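Local coordinates for protein pyruvate synthase subunit PorC (Thermotoga maritima MSB8, PDB 2RAA) that is the gamma chain of pyruvate synthase, a heterotetramer that oxidises pyruvate with coenzyme A to acetyl-CoA and carbon dioxide while reducing ferredoxin, at residues I22-G26 with A99-G103; G29-A35 with G147-T151; Y49-E55 with R66-G72. The contacts are given in a common frame with arbitrary orientation. Residue numbers count along the deposited sequence, not the author numbering.

The chain first lays down strand 19-27, which supplies I22-G26, then enters helix 32-45 through G29-A35. Next comes interaction 3, where hairpin strands 50-55 and 64-72 pair locally; it lies within the spans of both other contacts. Interaction 1 closes when A99-G103, after strand 87-90, returns to strand 19-27; interaction 2 closes last, when G147-T151 reaches the start of helix 32-45. Because their segments alternate along the chain, interactions 1 and 2 cross. W24, on the strand interaction 1 uses, reaches the other two: it packs on A32 and A35, and its NE1 lies 2.9 Å from N69 OD1, tying this inner strand to its hairpin neighbour and to helix 32-45.

Interaction 1 of 3, residues I22-G26 with A99-G103; sequences IRWHG and AIVEG
Segment I22-G26 is an extended strand, and A99-G103 is a 3-10 turn, covering A99-V101, that runs out into loop. The two backbones stay apart, with H25 and I100 nearest at 7.7 Å between CA atoms, so side chains must bridge the gap. R23 and H25, on the same side of the strand, both point at the turn. R23 is nearly straight as far as CD (chi1 and chi2 t) and bends at chi3 (p), presenting the edge of its guanidinium to backbone carbonyls. NH2 donates to I100 O at 3.0 Å and to E102 O at 2.9 Å; NH1 donates to E102 O at 3.1 Å and also to V82 O. The remaining donor, NE, is 3.0 Å from H25 NE2, which accepts its hydrogen. Arginine suits this place because its several N-H groups can serve more than one backbone carbonyl at once. E102 N makes a weak 3.3 Å bond to A99 O. H25 (chi1 m) offers a ring face to I100 (chi1 -125°, between wells), whose CG1 sits 3.6 Å from the ring centroid in a CH-pi contact and CD1 3.4 Å from H25 ND1. G103 has positive phi (83°), where a CB would jam against the preceding carbonyl. An arginine thus bonds to carbonyls of a 3-10 turn in the connection between parallel strands 87-90 and 109-113 of an open alpha/beta sheet.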
ATOM      1  N   ILE A  22       6.222  -3.156   6.583  1.00 49.63           N
ATOM      2  CA  ILE A  22       4.922  -3.063   5.967  1.00 45.92           C
ATOM      3  C   ILE A  22       4.520  -4.404   5.342  1.00 47.06           C
ATOM      4  O   ILE A  22       5.306  -5.011   4.652  1.00 46.53           O
ATOM      5  CB  ILE A  22       4.981  -2.056   4.826  1.00 46.80           C
ATOM      6  CG1 ILE A  22       5.426  -0.671   5.370  1.00 47.73           C
ATOM      7  CG2 ILE A  22       3.617  -1.991   4.134  1.00 39.64           C
ATOM      8  CD1 ILE A  22       6.160   0.175   4.365  1.00 52.07           C
ATOM      9  N   ARG A  23       3.304  -4.869   5.579  1.00 46.87           N
ATOM     10  CA  ARG A  23       2.871  -6.150   5.023  1.00 49.06           C
ATOM     11  C   ARG A  23       1.634  -5.896   4.196  1.00 46.98           C
ATOM     12  O   ARG A  23       0.697  -5.294   4.666  1.00 46.24           O
ATOM     13  CB  ARG A  23       2.550  -7.154   6.115  1.00 51.29           C
ATOM     14  CG  ARG A  23       2.129  -8.532   5.581  1.00 50.66           C
ATOM     15  CD  ARG A  23       1.943  -9.490   6.750  1.00 56.70           C
ATOM     16  NE  ARG A  23       0.752  -9.170   7.512  1.00 51.66           N
ATOM     17  CZ  ARG A  23       0.528  -9.540   8.763  1.00 51.55           C
ATOM     18  NH1 ARG A  23       1.431 -10.219   9.466  1.00 58.25           N
ATOM     19  NH2 ARG A  23      -0.609  -9.190   9.322  1.00 56.58           N
ATOM     20  N   TRP A  24       1.655  -6.356   2.962  1.00 45.77           N
ATOM     21  CA  TRP A  24       0.587  -6.063   2.021  1.00 46.22           C
ATOM     22  C   TRP A  24      -0.222  -7.282   1.830  1.00 48.24           C
ATOM     23  O   TRP A  24       0.358  -8.370   1.773  1.00 49.23           O
ATOM     24  CB  TRP A  24       1.143  -5.778   0.622  1.00 45.54           C
ATOM     25  CG  TRP A  24       2.026  -4.644   0.532  1.00 46.30           C
ATOM     26  CD1 TRP A  24       3.283  -4.578   1.004  1.00 47.24           C
ATOM     27  CD2 TRP A  24       1.772  -3.399  -0.148  1.00 44.83           C
ATOM     28  NE1 TRP A  24       3.839  -3.368   0.686  1.00 40.03           N
ATOM     29  CE2 TRP A  24       2.920  -2.607   0.015  1.00 48.29           C
ATOM     30  CE3 TRP A  24       0.673  -2.870  -0.832  1.00 44.72           C
ATOM     31  CZ2 TRP A  24       3.014  -1.308  -0.492  1.00 42.98           C
ATOM     32  CZ3 TRP A  24       0.753  -1.581  -1.343  1.00 52.22           C
ATOM     33  CH2 TRP A  24       1.909  -0.807  -1.166  1.00 47.63           C
ATOM     34  N   HIS A  25      -1.530  -7.100   1.618  1.00 47.98           N
ATOM     35  CA  HIS A  25      -2.432  -8.206   1.300  1.00 47.87           C
ATOM     36  C   HIS A  25      -3.254  -7.822   0.087  1.00 49.79           C
ATOM     37  O   HIS A  25      -3.912  -6.797   0.068  1.00 48.36           O
ATOM     38  CB  HIS A  25      -3.344  -8.520   2.459  1.00 46.35           C
ATOM     39  CG  HIS A  25      -2.609  -8.945   3.683  1.00 48.80           C
ATOM     40  ND1 HIS A  25      -2.458 -10.269   4.037  1.00 46.77           N
ATOM     41  CD2 HIS A  25      -1.954  -8.220   4.622  1.00 50.72           C
ATOM     42  CE1 HIS A  25      -1.754 -10.339   5.154  1.00 54.79           C
ATOM     43  NE2 HIS A  25      -1.429  -9.112   5.526  1.00 53.27           N
ATOM     44  N   GLY A  26      -3.177  -8.657  -0.931  1.00 50.76           N
ATOM     45  CA  GLY A  26      -3.904  -8.469  -2.152  1.00 53.56           C
ATOM     46  C   GLY A  26      -4.022  -9.840  -2.777  1.00 54.14           C
ATOM     47  O   GLY A  26      -3.551 -10.823  -2.209  1.00 53.98           O
ATOM     48  N   ALA A  99      -7.223 -12.575  10.878  1.00 62.83           N
ATOM     49  CA  ALA A  99      -5.927 -13.172  10.547  1.00 61.90           C
ATOM     50  C   ALA A  99      -5.019 -12.170   9.829  1.00 61.50           C
ATOM     51  O   ALA A  99      -3.793 -12.208   9.961  1.00 59.82           O
ATOM     52  CB  ALA A  99      -6.129 -14.392   9.664  1.00 61.44           C
ATOM     53  N   ILE A 100      -5.646 -11.267   9.081  1.00 62.25           N
ATOM     54  CA  ILE A 100      -4.940 -10.297   8.240  1.00 60.69           C
ATOM     55  C   ILE A 100      -4.264  -9.231   9.090  1.00 59.09           C
ATOM     56  O   ILE A 100      -3.440  -8.483   8.589  1.00 58.21           O
ATOM     57  CB  ILE A 100      -5.937  -9.644   7.194  1.00 60.40           C
ATOM     58  CG1 ILE A 100      -5.417  -9.811   5.771  1.00 62.46           C
ATOM     59  CG2 ILE A 100      -6.311  -8.197   7.535  1.00 57.87           C
ATOM     60  CD1 ILE A 100      -5.459 -11.300   5.317  1.00 66.64           C
ATOM     61  N   VAL A 101      -4.612  -9.180  10.375  1.00 58.78           N
ATOM     62  CA  VAL A 101      -4.127  -8.156  11.293  1.00 58.12           C
ATOM     63  C   VAL A 101      -3.193  -8.734  12.379  1.00 59.07           C
ATOM     64  O   VAL A 101      -2.773  -8.038  13.305  1.00 54.65           O
ATOM     65  CB  VAL A 101      -5.338  -7.385  11.855  1.00 59.41           C
ATOM     66  CG1 VAL A 101      -5.050  -6.790  13.214  1.00 67.85           C
ATOM     67  CG2 VAL A 101      -5.799  -6.316  10.848  1.00 52.87           C
ATOM     68  N   GLU A 102      -2.810  -9.997  12.208  1.00 61.82           N
ATOM     69  CA  GLU A 102      -1.889 -10.649  13.125  1.00 65.04           C
ATOM     70  C   GLU A 102      -0.546  -9.943  13.191  1.00 63.77           C
ATOM     71  O   GLU A 102       0.037  -9.623  12.163  1.00 66.30           O
ATOM     72  CB  GLU A 102      -1.685 -12.110  12.721  1.00 65.38           C
ATOM     73  CG  GLU A 102      -2.856 -12.997  13.127  1.00 72.37           C
ATOM     74  CD  GLU A 102      -2.598 -14.480  12.886  1.00 71.75           C
ATOM     75  OE1 GLU A 102      -1.869 -14.808  11.921  1.00 78.86           O
ATOM     76  OE2 GLU A 102      -3.143 -15.312  13.658  1.00 85.68           O
ATOM     77  N   GLY A 103      -0.056  -9.696  14.402  1.00 61.93           N
ATOM     78  CA  GLY A 103       1.235  -9.032  14.593  1.00 61.22           C
ATOM     79  C   GLY A 103       1.198  -7.513  14.525  1.00 60.20           C
ATOM     80  O   GLY A 103       2.204  -6.845  14.816  1.00 60.36           O
TER

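Interaction 2 of 3, residues G29-A35 with G147-T151. With SO4 (sulfate ion), chain B.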
ATOM      1  N   GLY A  29      -2.715 -10.284  -9.253  1.00 61.57           N
ATOM      2  CA  GLY A  29      -3.204  -9.402 -10.310  1.00 59.02           C
ATOM      3  C   GLY A  29      -3.461  -7.967  -9.876  1.00 62.36           C
ATOM      4  O   GLY A  29      -3.522  -7.057 -10.720  1.00 61.58           O
ATOM      5  N   GLN A  30      -3.570  -7.737  -8.566  1.00 62.41           N
ATOM      6  CA  GLN A  30      -3.914  -6.420  -8.050  1.00 62.96           C
ATOM      7  C   GLN A  30      -2.701  -5.506  -7.805  1.00 63.76           C
ATOM      8  O   GLN A  30      -2.840  -4.321  -7.455  1.00 66.61           O
ATOM      9  CB  GLN A  30      -4.758  -6.604  -6.798  1.00 64.50           C
ATOM     10  CG  GLN A  30      -6.097  -7.239  -7.079  1.00 64.81           C
ATOM     11  CD  GLN A  30      -6.815  -7.692  -5.829  1.00 71.78           C
ATOM     12  OE1 GLN A  30      -6.233  -7.758  -4.755  1.00 64.88           O
ATOM     13  NE2 GLN A  30      -8.088  -8.035  -5.973  1.00 76.37           N
ATOM     14  N   GLY A  31      -1.502  -6.057  -7.965  1.00 63.49           N
ATOM     15  CA  GLY A  31      -0.289  -5.241  -7.962  1.00 61.23           C
ATOM     16  C   GLY A  31       0.422  -4.986  -6.643  1.00 60.44           C
ATOM     17  O   GLY A  31       1.213  -4.047  -6.570  1.00 57.70           O
ATOM     18  N   ALA A  32       0.176  -5.824  -5.628  1.00 57.17           N
ATOM     19  CA  ALA A  32       0.842  -5.695  -4.343  1.00 55.95           C
ATOM     20  C   ALA A  32       2.335  -5.882  -4.540  1.00 55.24           C
ATOM     21  O   ALA A  32       3.108  -5.111  -3.975  1.00 51.44           O
ATOM     22  CB  ALA A  32       0.278  -6.692  -3.299  1.00 54.96           C
ATOM     23  N   LYS A  33       2.749  -6.827  -5.394  1.00 53.56           N
ATOM     24  CA  LYS A  33       4.186  -7.078  -5.562  1.00 55.99           C
ATOM     25  C   LYS A  33       4.865  -5.870  -6.213  1.00 56.54           C
ATOM     26  O   LYS A  33       5.896  -5.383  -5.731  1.00 54.70           O
ATOM     27  CB  LYS A  33       4.442  -8.377  -6.350  1.00 58.01           C
ATOM     28  CG  LYS A  33       5.923  -8.631  -6.809  1.00 60.45           C
ATOM     29  CD  LYS A  33       6.083  -9.861  -7.747  1.00 58.01           C
ATOM     30  N   SER A  34       4.281  -5.347  -7.283  1.00 55.15           N
ATOM     31  CA  SER A  34       4.875  -4.182  -7.943  1.00 56.79           C
ATOM     32  C   SER A  34       4.911  -2.949  -7.056  1.00 57.22           C
ATOM     33  O   SER A  34       5.889  -2.203  -7.084  1.00 59.63           O
ATOM     34  CB  SER A  34       4.135  -3.861  -9.249  1.00 60.32           C
ATOM     35  OG  SER A  34       2.738  -3.903  -9.041  1.00 65.93           O
ATOM     36  N   ALA A  35       3.859  -2.733  -6.259  1.00 55.91           N
ATOM     37  CA  ALA A  35       3.769  -1.548  -5.403  1.00 53.68           C
ATOM     38  C   ALA A  35       4.837  -1.625  -4.320  1.00 51.82           C
ATOM     39  O   ALA A  35       5.523  -0.638  -4.013  1.00 53.68           O
ATOM     40  CB  ALA A  35       2.371  -1.448  -4.794  1.00 55.89           C
ATOM     41  N   GLY A 147      -8.924  -0.338 -12.928  1.00 49.27           N
ATOM     42  CA  GLY A 147      -9.271  -0.501 -11.530  1.00 51.24           C
ATOM     43  C   GLY A 147      -8.224  -1.157 -10.671  1.00 55.42           C
ATOM     44  O   GLY A 147      -8.550  -1.661  -9.598  1.00 59.45           O
ATOM     45  N   ILE A 148      -6.970  -1.140 -11.122  1.00 57.10           N
ATOM     46  CA  ILE A 148      -5.832  -1.641 -10.322  1.00 55.84           C
ATOM     47  C   ILE A 148      -5.460  -0.586  -9.262  1.00 50.87           C
ATOM     48  O   ILE A 148      -5.030   0.515  -9.607  1.00 52.84           O
ATOM     49  CB  ILE A 148      -4.655  -2.086 -11.283  1.00 58.18           C
ATOM     50  CG1 ILE A 148      -3.519  -2.765 -10.519  1.00 55.66           C
ATOM     51  CG2 ILE A 148      -4.139  -0.934 -12.106  1.00 53.84           C
ATOM     52  CD1 ILE A 148      -2.691  -3.685 -11.432  1.00 59.54           C
ATOM     53  N   PRO A 149      -5.632  -0.910  -7.961  1.00 48.10           N
ATOM     54  CA  PRO A 149      -5.559   0.107  -6.894  1.00 50.00           C
ATOM     55  C   PRO A 149      -4.214   0.397  -6.277  1.00 49.42           C
ATOM     56  O   PRO A 149      -4.135   1.176  -5.340  1.00 54.87           O
ATOM     57  CB  PRO A 149      -6.385  -0.527  -5.783  1.00 49.73           C
ATOM     58  CG  PRO A 149      -6.109  -1.987  -5.918  1.00 49.89           C
ATOM     59  CD  PRO A 149      -5.910  -2.244  -7.391  1.00 47.18           C
ATOM     60  N   ASN A 150      -3.168  -0.201  -6.817  1.00 48.77           N
ATOM     61  CA  ASN A 150      -1.886  -0.208  -6.185  1.00 45.32           C
ATOM     62  C   ASN A 150      -1.215   1.150  -6.101  1.00 47.28           C
ATOM     63  O   ASN A 150      -0.657   1.438  -5.066  1.00 43.58           O
ATOM     64  CB  ASN A 150      -0.992  -1.323  -6.759  1.00 50.39           C
ATOM     65  CG  ASN A 150      -0.673  -1.160  -8.247  1.00 57.39           C
ATOM     66  OD1 ASN A 150      -1.364  -0.447  -8.984  1.00 63.89           O
ATOM     67  ND2 ASN A 150       0.396  -1.832  -8.690  1.00 58.94           N
ATOM     68  N   THR A 151      -1.324   2.006  -7.127  1.00 42.95           N
ATOM     69  CA  THR A 151      -0.638   3.305  -7.091  1.00 44.17           C
ATOM     70  C   THR A 151      -1.283   4.283  -6.120  1.00 44.90           C
ATOM     71  O   THR A 151      -0.582   4.935  -5.330  1.00 49.13           O
ATOM     72  CB  THR A 151      -0.451   3.921  -8.470  1.00 43.62           C
ATOM     73  OG1 THR A 151       0.321   3.025  -9.275  1.00 50.72           O
ATOM     74  CG2 THR A 151       0.327   5.274  -8.392  1.00 45.50           C
TER
HETATM   75  S   SO4 B 193       0.759  -9.041  -7.978  1.00 70.61           S
HETATM   76  O1  SO4 B 193       0.412  -8.942  -6.573  1.00 81.37           O
HETATM   77  O2  SO4 B 193      -0.469  -8.752  -8.721  1.00 75.66           O
HETATM   78  O3  SO4 B 193       1.712  -8.003  -8.381  1.00 73.45           O
HETATM   79  O4  SO4 B 193       1.284 -10.386  -8.157  1.00 58.91           O
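Three donors converge on one carbonyl, that of the N-cap residue G31: A35 N at 3.0 Å, in the first turn of helix 32-45, S34 OG at 2.9 Å from that same turn, and N150 ND2 at 3.2 Å from G31 O across the contact. The third partner is itself the first residue of helix 150-161, so two helix starts are pinned together at one point. G31 has to be glycine: its phi is positive (90°), and a CB would come within 2.3 Å of N150 ND2. N150 suits its place because its short amide, with chi1 p, reaches the carbonyl while its CB packs 3.9 Å from A35 CB, where a small alanine leaves room. P149 holds the N-cap position of the second helix, its CD 3.7 Å from Q30 O, and I148 lays CG1 3.5 Å from Q30 O and CD1 3.5 Å from G29 O. Q30 turns its amide the other way, to R27 N and D92. The N-H groups of the same glycine-rich turn hold a sulfate, probably from the crystallisation liquor. Its O2 accepts from G29 N at 2.8 Å and G31 N at 3.0 Å, K33 N in the helix adds weak bonds of 3.4 Å to O1 and O3, and Y56 also binds the ion. The turn thus presents N-H groups able to hold an anion, while G31 O accepts from N150.

Interaction 3 of 3, residues Y49-E55 with R66-G72; sequences YVQAFPE and RAFNRIG. With SO4 (sulfate ion), chain C.
Strands 50-55 and 66-72 run antiparallel at 164°, their axes approaching to 4.7 Å. V50-I71 and P54-A67 are non-hydrogen-bonded pairs, Q51-R70 and E55-R66 hydrogen-bonded. Q51 N to R70 O and R70 N to Q51 O are both 2.9 Å, E55 N to R66 O 3.0 Å, R66 N to E55 O 3.3 Å. G72 N donates to Y49 O (2.8 Å), glycine fitting because a CB would crowd Y49 CB; the F53-F68 bonds are weak. Small A52 and A67, with V50, let helix 32-45 lie close; N69 beside them bonds through ND2 to S36 O and a water donating to Q51 O. On the other face F68 CB lies 4.2 Å from the F53 ring centroid (F53 chi1 p), a CH-pi contact; the rings are near parallel (24°) but slid apart (centroids 5.0 Å). R70 NH1 donates to Q51 OE1 (2.8 Å), NH2 binds a sulfate weakly, and E55 OE1 meets R66 NH2 at 3.1 Å, a salt bridge of charges alone. This is a beta hairpin edging the chain's mixed sheet.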
ATOM      1  N   TYR A  49      18.522   1.263   3.497  1.00 51.08           N
ATOM      2  CA  TYR A  49      18.573  -0.204   3.440  1.00 51.48           C
ATOM      3  C   TYR A  49      17.191  -0.744   3.215  1.00 54.26           C
ATOM      4  O   TYR A  49      16.283  -0.385   3.951  1.00 57.87           O
ATOM      5  CB  TYR A  49      18.989  -0.741   4.765  1.00 53.57           C
ATOM      6  CG  TYR A  49      20.422  -0.579   5.060  1.00 57.85           C
ATOM      7  CD1 TYR A  49      20.886   0.573   5.678  1.00 67.13           C
ATOM      8  CD2 TYR A  49      21.335  -1.596   4.775  1.00 62.96           C
ATOM      9  CE1 TYR A  49      22.244   0.736   6.006  1.00 65.42           C
ATOM     10  CE2 TYR A  49      22.709  -1.441   5.097  1.00 64.64           C
ATOM     11  CZ  TYR A  49      23.148  -0.264   5.716  1.00 61.32           C
ATOM     12  OH  TYR A  49      24.481  -0.077   6.062  1.00 66.02           O
ATOM     13  N   VAL A  50      17.001  -1.618   2.231  1.00 51.89           N
ATOM     14  CA  VAL A  50      15.649  -2.104   1.935  1.00 49.58           C
ATOM     15  C   VAL A  50      15.582  -3.571   1.583  1.00 46.32           C
ATOM     16  O   VAL A  50      16.533  -4.168   1.112  1.00 43.74           O
ATOM     17  CB  VAL A  50      15.030  -1.333   0.774  1.00 48.80           C
ATOM     18  CG1 VAL A  50      14.990   0.138   1.128  1.00 53.39           C
ATOM     19  CG2 VAL A  50      15.817  -1.575  -0.504  1.00 44.89           C
ATOM     20  N   GLN A  51      14.429  -4.142   1.844  1.00 47.77           N
ATOM     21  CA  GLN A  51      14.122  -5.481   1.411  1.00 49.13           C
ATOM     22  C   GLN A  51      12.664  -5.488   1.021  1.00 50.95           C
ATOM     23  O   GLN A  51      11.852  -4.745   1.604  1.00 47.45           O
ATOM     24  CB  GLN A  51      14.371  -6.441   2.544  1.00 49.61           C
ATOM     25  CG  GLN A  51      14.153  -7.870   2.157  1.00 53.47           C
ATOM     26  CD  GLN A  51      14.246  -8.786   3.328  1.00 56.51           C
ATOM     27  OE1 GLN A  51      13.540  -8.607   4.314  1.00 55.15           O
ATOM     28  NE2 GLN A  51      15.108  -9.786   3.230  1.00 59.52           N
ATOM     29  N   ALA A  52      12.335  -6.343   0.061  1.00 54.45           N
ATOM     30  CA  ALA A  52      10.990  -6.476  -0.466  1.00 55.87           C
ATOM     31  C   ALA A  52      10.844  -7.759  -1.240  1.00 60.78           C
ATOM     32  O   ALA A  52      11.602  -7.998  -2.179  1.00 66.45           O
ATOM     33  CB  ALA A  52      10.703  -5.338  -1.386  1.00 55.01           C
ATOM     34  N   PHE A  53       9.867  -8.581  -0.899  1.00 63.70           N
ATOM     35  CA  PHE A  53       9.627  -9.787  -1.673  1.00 69.19           C
ATOM     36  C   PHE A  53       8.168 -10.146  -1.540  1.00 72.34           C
ATOM     37  O   PHE A  53       7.499  -9.619  -0.665  1.00 70.55           O
ATOM     38  CB  PHE A  53      10.460 -10.915  -1.110  1.00 70.04           C
ATOM     39  CG  PHE A  53      10.326 -11.039   0.372  1.00 72.34           C
ATOM     40  CD1 PHE A  53      11.061 -10.199   1.215  1.00 73.74           C
ATOM     41  CD2 PHE A  53       9.428 -11.946   0.932  1.00 73.39           C
ATOM     42  CE1 PHE A  53      10.930 -10.284   2.611  1.00 76.79           C
ATOM     43  CE2 PHE A  53       9.287 -12.044   2.313  1.00 73.75           C
ATOM     44  CZ  PHE A  53      10.041 -11.203   3.162  1.00 73.44           C
ATOM     45  N   PRO A  54       7.671 -11.040  -2.405  1.00 76.21           N
ATOM     46  CA  PRO A  54       6.332 -11.567  -2.258  1.00 78.42           C
ATOM     47  C   PRO A  54       6.319 -12.950  -1.624  1.00 80.36           C
ATOM     48  O   PRO A  54       7.368 -13.534  -1.409  1.00 80.27           O
ATOM     49  CB  PRO A  54       5.837 -11.648  -3.715  1.00 78.30           C
ATOM     50  CG  PRO A  54       7.121 -11.625  -4.587  1.00 78.37           C
ATOM     51  CD  PRO A  54       8.294 -11.563  -3.631  1.00 78.10           C
ATOM     52  N   GLU A  55       5.119 -13.426  -1.293  1.00 84.29           N
ATOM     53  CA  GLU A  55       4.864 -14.810  -0.863  1.00 87.53           C
ATOM     54  C   GLU A  55       3.526 -15.271  -1.456  1.00 88.04           C
ATOM     55  O   GLU A  55       2.463 -14.806  -1.040  1.00 86.11           O
ATOM     56  CB  GLU A  55       4.855 -14.972   0.664  1.00 86.74           C
ATOM     57  CG  GLU A  55       6.242 -15.214   1.295  1.00 91.79           C
ATOM     58  CD  GLU A  55       6.181 -15.557   2.793  1.00 93.07           C
ATOM     59  OE1 GLU A  55       5.052 -15.804   3.295  1.00102.01           O
ATOM     60  OE2 GLU A  55       7.259 -15.571   3.460  1.00 99.03           O
ATOM     61  N   ARG A  66       0.689 -12.153  -0.296  1.00 61.31           N
ATOM     62  CA  ARG A  66       1.251 -11.098   0.531  1.00 61.15           C
ATOM     63  C   ARG A  66       2.524 -10.561  -0.179  1.00 58.90           C
ATOM     64  O   ARG A  66       3.122 -11.234  -1.032  1.00 60.39           O
ATOM     65  CB  ARG A  66       1.580 -11.610   1.952  1.00 58.86           C
ATOM     66  CG  ARG A  66       0.793 -12.843   2.374  1.00 65.71           C
ATOM     67  CD  ARG A  66       0.494 -13.003   3.883  1.00 66.07           C
ATOM     68  NE  ARG A  66       1.614 -13.502   4.693  1.00 79.60           N
ATOM     69  CZ  ARG A  66       1.996 -14.779   4.812  1.00 78.04           C
ATOM     70  NH1 ARG A  66       1.377 -15.749   4.150  1.00 79.07           N
ATOM     71  NH2 ARG A  66       3.030 -15.085   5.591  1.00 75.25           N
ATOM     72  N   ALA A  67       2.891  -9.332   0.131  1.00 50.00           N
ATOM     73  CA  ALA A  67       4.182  -8.772  -0.243  1.00 47.31           C
ATOM     74  C   ALA A  67       4.671  -8.118   1.067  1.00 45.85           C
ATOM     75  O   ALA A  67       3.887  -7.984   1.985  1.00 49.46           O
ATOM     76  CB  ALA A  67       4.051  -7.762  -1.364  1.00 43.66           C
ATOM     77  N   PHE A  68       5.939  -7.730   1.165  1.00 45.85           N
ATOM     78  CA  PHE A  68       6.506  -7.212   2.385  1.00 46.60           C
ATOM     79  C   PHE A  68       7.533  -6.175   2.061  1.00 49.14           C
ATOM     80  O   PHE A  68       8.200  -6.318   1.091  1.00 48.38           O
ATOM     81  CB  PHE A  68       7.255  -8.351   3.097  1.00 51.43           C
ATOM     82  CG  PHE A  68       6.392  -9.562   3.372  1.00 59.43           C
ATOM     83  CD1 PHE A  68       6.255 -10.571   2.441  1.00 69.00           C
ATOM     84  CD2 PHE A  68       5.713  -9.694   4.569  1.00 66.25           C
ATOM     85  CE1 PHE A  68       5.434 -11.665   2.712  1.00 64.98           C
ATOM     86  CE2 PHE A  68       4.907 -10.795   4.822  1.00 48.54           C
ATOM     87  CZ  PHE A  68       4.760 -11.750   3.907  1.00 46.27           C
ATOM     88  N   ASN A  69       7.660  -5.132   2.876  1.00 48.85           N
ATOM     89  CA  ASN A  69       8.768  -4.192   2.782  1.00 47.19           C
ATOM     90  C   ASN A  69       9.370  -4.052   4.157  1.00 45.96           C
ATOM     91  O   ASN A  69       8.631  -4.016   5.155  1.00 39.96           O
ATOM     92  CB  ASN A  69       8.360  -2.785   2.341  1.00 48.52           C
ATOM     93  CG  ASN A  69       7.874  -2.731   0.916  1.00 46.04           C
ATOM     94  OD1 ASN A  69       6.701  -2.836   0.706  1.00 50.93           O
ATOM     95  ND2 ASN A  69       8.767  -2.551  -0.057  1.00 46.27           N
ATOM     96  N   ARG A  70      10.704  -3.998   4.181  1.00 44.62           N
ATOM     97  CA  ARG A  70      11.466  -3.562   5.331  1.00 47.84           C
ATOM     98  C   ARG A  70      12.299  -2.438   4.805  1.00 47.23           C
ATOM     99  O   ARG A  70      12.894  -2.556   3.724  1.00 48.85           O
ATOM    100  CB  ARG A  70      12.346  -4.651   5.873  1.00 47.52           C
ATOM    101  CG  ARG A  70      11.546  -5.863   6.347  1.00 53.52           C
ATOM    102  CD  ARG A  70      12.407  -6.731   7.251  1.00 58.52           C
ATOM    103  NE  ARG A  70      11.632  -7.738   7.975  1.00 58.71           N
ATOM    104  CZ  ARG A  70      11.484  -9.010   7.600  1.00 70.85           C
ATOM    105  NH1 ARG A  70      12.054  -9.492   6.492  1.00 76.50           N
ATOM    106  NH2 ARG A  70      10.747  -9.829   8.343  1.00 78.26           N
ATOM    107  N   ILE A  71      12.227  -1.307   5.494  1.00 44.14           N
ATOM    108  CA  ILE A  71      12.956  -0.106   5.087  1.00 44.77           C
ATOM    109  C   ILE A  71      13.694   0.383   6.348  1.00 44.85           C
ATOM    110  O   ILE A  71      13.064   0.610   7.343  1.00 45.95           O
ATOM    111  CB  ILE A  71      12.012   0.939   4.586  1.00 41.63           C
ATOM    112  CG1 ILE A  71      11.361   0.461   3.280  1.00 52.12           C
ATOM    113  CG2 ILE A  71      12.772   2.228   4.376  1.00 42.50           C
ATOM    114  CD1 ILE A  71      10.147   1.180   2.915  1.00 49.20           C
ATOM    115  N   GLY A  72      15.017   0.469   6.303  1.00 45.12           N
ATOM    116  CA  GLY A  72      15.826   0.772   7.501  1.00 45.78           C
ATOM    117  C   GLY A  72      15.542   2.182   7.891  1.00 46.71           C
ATOM    118  O   GLY A  72      15.353   3.048   7.019  1.00 47.81           O
TER
HETATM  119  S   SO4 C 194       9.193  -9.373  11.840  1.00 92.10           S
HETATM  120  O1  SO4 C 194       9.364  -9.809  13.220  1.00104.86           O
HETATM  121  O2  SO4 C 194       7.935  -8.607  11.788  1.00 86.45           O
HETATM  122  O3  SO4 C 194      10.337  -8.530  11.500  1.00 91.92           O
HETATM  123  O4  SO4 C 194       9.122 -10.562  10.981  1.00 87.27           O
HETATM  124  O   HOH W   1      11.224  -2.219   1.045  1.00 52.13           O